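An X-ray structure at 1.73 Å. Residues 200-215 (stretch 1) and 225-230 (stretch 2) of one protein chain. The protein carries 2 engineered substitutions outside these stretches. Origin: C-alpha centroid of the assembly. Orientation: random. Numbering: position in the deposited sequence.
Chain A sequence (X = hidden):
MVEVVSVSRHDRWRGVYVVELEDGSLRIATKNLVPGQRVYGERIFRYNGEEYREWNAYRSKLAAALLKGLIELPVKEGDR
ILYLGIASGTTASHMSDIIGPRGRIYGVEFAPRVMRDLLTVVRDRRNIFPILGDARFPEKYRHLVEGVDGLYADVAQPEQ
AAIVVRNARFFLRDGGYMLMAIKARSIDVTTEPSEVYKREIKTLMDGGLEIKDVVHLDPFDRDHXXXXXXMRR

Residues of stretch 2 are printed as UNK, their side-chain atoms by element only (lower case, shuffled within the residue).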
# COMPACT_ATOMS: atom_id res chain seq x y z
N GLU A 200 -5.70 17.75 7.96
CA GLU A 200 -4.87 16.52 7.86
C GLU A 200 -3.51 16.86 7.32
O GLU A 200 -2.51 16.42 7.84
CB GLU A 200 -5.52 15.44 6.98
CG GLU A 200 -6.74 14.90 7.61
CD GLU A 200 -6.43 14.11 8.93
OE1 GLU A 200 -5.99 12.97 8.83
OE2 GLU A 200 -6.64 14.66 10.03
N ILE A 201 -3.46 17.64 6.24
CA ILE A 201 -2.15 17.90 5.63
C ILE A 201 -1.29 18.71 6.59
O ILE A 201 -0.08 18.52 6.65
CB ILE A 201 -2.29 18.68 4.29
CG1 ILE A 201 -3.18 17.89 3.30
CG2 ILE A 201 -0.90 19.15 3.71
CD1 ILE A 201 -2.48 16.76 2.57
N LYS A 202 -1.91 19.65 7.31
CA LYS A 202 -1.14 20.50 8.20
C LYS A 202 -0.58 19.67 9.36
O LYS A 202 0.53 19.87 9.81
CB LYS A 202 -2.00 21.66 8.74
CG LYS A 202 -1.24 22.61 9.70
CD LYS A 202 -2.06 23.96 9.82
CE LYS A 202 -1.41 25.05 10.69
NZ LYS A 202 -1.18 24.61 12.08
N THR A 203 -1.37 18.71 9.81
CA THR A 203 -0.94 17.79 10.90
C THR A 203 0.30 17.02 10.45
O THR A 203 1.25 16.87 11.21
CB THR A 203 -2.14 16.88 11.28
OG1 THR A 203 -3.20 17.71 11.77
CG2 THR A 203 -1.78 15.88 12.36
N LEU A 204 0.32 16.58 9.18
CA LEU A 204 1.47 15.87 8.69
C LEU A 204 2.68 16.81 8.68
O LEU A 204 3.75 16.44 9.11
CB LEU A 204 1.21 15.29 7.25
CG LEU A 204 0.11 14.23 7.26
CD1 LEU A 204 -0.22 13.78 5.79
CD2 LEU A 204 0.55 12.96 8.05
N MET A 205 2.46 18.03 8.17
CA MET A 205 3.55 18.99 7.99
C MET A 205 4.07 19.44 9.34
O MET A 205 5.28 19.46 9.54
CB MET A 205 3.08 20.20 7.19
CG MET A 205 2.46 19.81 5.87
SD MET A 205 2.18 21.18 4.75
CE MET A 205 0.95 22.25 5.52
N ASP A 206 3.15 19.74 10.25
CA ASP A 206 3.53 20.02 11.66
C ASP A 206 4.26 18.85 12.33
O ASP A 206 4.98 19.07 13.31
CB ASP A 206 2.32 20.43 12.56
CG ASP A 206 1.75 21.81 12.21
OD1 ASP A 206 2.40 22.57 11.45
OD2 ASP A 206 0.60 22.08 12.65
N GLY A 207 4.05 17.61 11.83
CA GLY A 207 4.79 16.44 12.32
C GLY A 207 6.13 16.19 11.65
O GLY A 207 6.73 15.15 11.88
N GLY A 208 6.61 17.14 10.84
CA GLY A 208 7.91 17.00 10.18
C GLY A 208 7.90 16.25 8.86
O GLY A 208 8.95 15.89 8.32
N LEU A 209 6.70 15.98 8.34
CA LEU A 209 6.56 15.24 7.06
C LEU A 209 6.40 16.30 6.00
O LEU A 209 5.71 17.31 6.22
CB LEU A 209 5.35 14.32 7.11
CG LEU A 209 5.57 13.09 7.96
CD1 LEU A 209 4.27 12.32 8.07
CD2 LEU A 209 6.70 12.19 7.39
N GLU A 210 7.07 16.16 4.88
CA GLU A 210 6.84 17.14 3.85
C GLU A 210 6.19 16.46 2.68
O GLU A 210 6.65 15.42 2.25
CB GLU A 210 8.16 17.74 3.41
CG GLU A 210 8.74 18.71 4.45
CD GLU A 210 10.12 19.16 4.00
OE1 GLU A 210 10.23 19.72 2.88
OE2 GLU A 210 11.09 18.91 4.77
N ILE A 211 5.16 17.10 2.12
CA ILE A 211 4.37 16.45 1.11
C ILE A 211 5.11 16.45 -0.24
O ILE A 211 5.47 17.53 -0.75
CB ILE A 211 3.06 17.18 0.94
CG1 ILE A 211 2.32 17.31 2.31
CG2 ILE A 211 2.19 16.40 -0.05
CD1 ILE A 211 2.26 16.03 3.10
N LYS A 212 5.35 15.29 -0.82
CA LYS A 212 6.03 15.17 -2.08
C LYS A 212 5.08 15.05 -3.26
O LYS A 212 5.39 15.49 -4.39
CB LYS A 212 6.97 13.98 -2.05
CG LYS A 212 8.03 14.03 -3.14
CD LYS A 212 9.19 13.05 -2.95
CE LYS A 212 10.22 13.36 -4.04
NZ LYS A 212 11.12 12.22 -4.19
N ASP A 213 3.94 14.40 -3.03
CA ASP A 213 2.97 14.21 -4.13
C ASP A 213 1.59 13.92 -3.52
O ASP A 213 1.50 13.44 -2.37
CB ASP A 213 3.38 13.08 -5.10
CG ASP A 213 2.74 13.21 -6.49
OD1 ASP A 213 2.13 14.22 -6.82
OD2 ASP A 213 2.78 12.25 -7.25
N VAL A 214 0.53 14.25 -4.28
CA VAL A 214 -0.83 13.87 -3.91
C VAL A 214 -1.53 13.56 -5.20
O VAL A 214 -1.49 14.37 -6.15
CB VAL A 214 -1.65 14.97 -3.17
CG1 VAL A 214 -3.15 14.38 -2.67
CG2 VAL A 214 -0.92 15.46 -1.96
N VAL A 215 -2.16 12.39 -5.29
CA VAL A 215 -2.96 12.09 -6.45
C VAL A 215 -4.36 11.64 -6.02
O VAL A 215 -4.50 10.82 -5.13
CB VAL A 215 -2.35 11.05 -7.50
CG1 VAL A 215 -1.08 11.64 -8.21
CG2 VAL A 215 -2.13 9.62 -6.87
N UNK A 225 -7.72 10.17 -2.01
CA UNK A 225 -6.49 10.52 -2.68
C UNK A 225 -5.41 9.76 -1.95
O UNK A 225 -5.59 9.35 -0.79
c UNK A 225 -6.27 12.07 -2.53
N UNK A 226 -4.26 9.64 -2.56
CA UNK A 226 -3.04 9.15 -1.89
C UNK A 226 -2.03 10.26 -1.65
O UNK A 226 -1.61 10.93 -2.62
s UNK A 226 -1.67 6.39 -0.69
c UNK A 226 -1.15 7.33 -2.16
c UNK A 226 -2.41 4.96 -1.54
c UNK A 226 -2.48 8.03 -2.78
N UNK A 227 -1.69 10.47 -0.37
CA UNK A 227 -0.72 11.51 -0.02
C UNK A 227 0.62 10.79 0.12
O UNK A 227 0.68 9.74 0.75
c UNK A 227 -2.94 13.30 2.54
c UNK A 227 0.12 13.08 1.80
c UNK A 227 -2.35 12.97 1.20
c UNK A 227 -1.07 12.14 1.33
N UNK A 228 1.68 11.37 -0.47
CA UNK A 228 3.02 10.80 -0.39
C UNK A 228 3.95 11.85 0.24
O UNK A 228 4.05 12.99 -0.26
o UNK A 228 8.91 8.87 -2.46
c UNK A 228 4.89 10.04 -1.97
c UNK A 228 6.91 9.95 -3.33
c UNK A 228 5.57 9.34 -0.97
c UNK A 228 3.47 10.40 -1.83
c UNK A 228 7.58 9.27 -2.29
c UNK A 228 6.89 8.95 -1.11
c UNK A 228 5.57 10.32 -3.17
N UNK A 229 4.58 11.50 1.36
CA UNK A 229 5.43 12.47 2.07
C UNK A 229 6.74 11.78 2.52
O UNK A 229 6.82 10.53 2.57
c UNK A 229 4.71 13.08 3.19
N UNK A 230 7.79 12.58 2.74
CA UNK A 230 9.13 12.06 3.19
C UNK A 230 9.66 13.04 4.27
O UNK A 230 9.07 14.15 4.38
c UNK A 230 10.16 11.94 2.04
c UNK A 230 9.68 11.03 0.93
c UNK A 230 10.46 13.35 1.46

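Position 225 carries a single side-chain carbon, a CB and nothing beyond it. The CB of 225 lies 3.9 Å from CG1 of Val214. The backbone runs close to stretch 1 here, with the CA of 225 3.2 Å from the O of Val215. One carbon means alanine, so this is Ala225.

Position 226 has three carbons and a sulfur in an unbranched chain, with the sulfur between the second carbon and the last. The CB of 226 is 4.4 Å from CG2 of Val215, but the end of the chain leads away from stretch 1. A sulfur so placed, with a terminal methyl, identifies methionine. The main chain of Met226 makes a pair of hydrogen bonds: its N to the O of Val215 at 2.8 Å, and the N of Val215 to its O at 3.1 Å. The same O of Met226 also receives a CA-H...O contact from the CA of Val214, at 3.3 Å.

Position 227 has four carbons. The chain forks at the first, and one arm is two carbons long. These carbons meet apolar neighbours from both the helix and the strand of stretch 1: Ile201, Leu204, Ile211 and Val214. The residue is isoleucine. CD1 of Ile227 is 3.5 Å from CD1 of Ile201. Its CG2 lies 4.1 Å from CD1 of Leu204 and 3.9 Å from CD1 of Ile211, and its CG1 is 4.2 Å from CG1 of Val214.

Position 228 shows one carbon, then a ring of six carbons bearing one oxygen. CB of Lys212 lies over one face of the ring, while CB of Asp213 sits at the edge, near its plane. This is tyrosine. CD2 of Tyr228 is 4.0 Å from CB of Asp213. The hydroxyl is hydrogen-bonded elsewhere in the structure. The O of Tyr228 accepts from two consecutive amides, the N of Lys212 at 2.7 Å and the N of Asp213 at 3.1 Å. The N of Tyr228 donates to the O of Asp213 at 2.8 Å.

Position 229 again has one side-chain carbon. The CB of 229 is 3.2 Å from the O of Glu210, 3.8 Å from CD1 of Ile211 and 4.2 Å from CB of Leu209. The residue is alanine, and the small side chain of Ala229 fits this close approach.

Position 230 has three carbons, one carrying the other two. One of the two outer carbons approaches the side chain of Lys212. This is valine. CG1 of Val230 is 4.4 Å from CD of Lys212. The CA-to-CB bond points away from stretch 1, and the backbone hydrogen-bonds to Glu210. The N of Glu210 donates to the O of Val230 at 2.9 Å, and the N of Val230 to the O of Glu210 at 3.1 Å.

The contact is an antiparallel strand pairing held by seven backbone hydrogen bonds. A beta bulge shifts the register by one between Ile211 and Asp213, where two amides share the O of Tyr228. On one face, Ile211, Val214, Ile227 and Ala229 form an apolar surface, and Ile201 and Leu204 of the helix reach Ile227. The other face carries Asp213, Val215, Met226 and Tyr228.

Stretch 2 225-230: AMIYAV
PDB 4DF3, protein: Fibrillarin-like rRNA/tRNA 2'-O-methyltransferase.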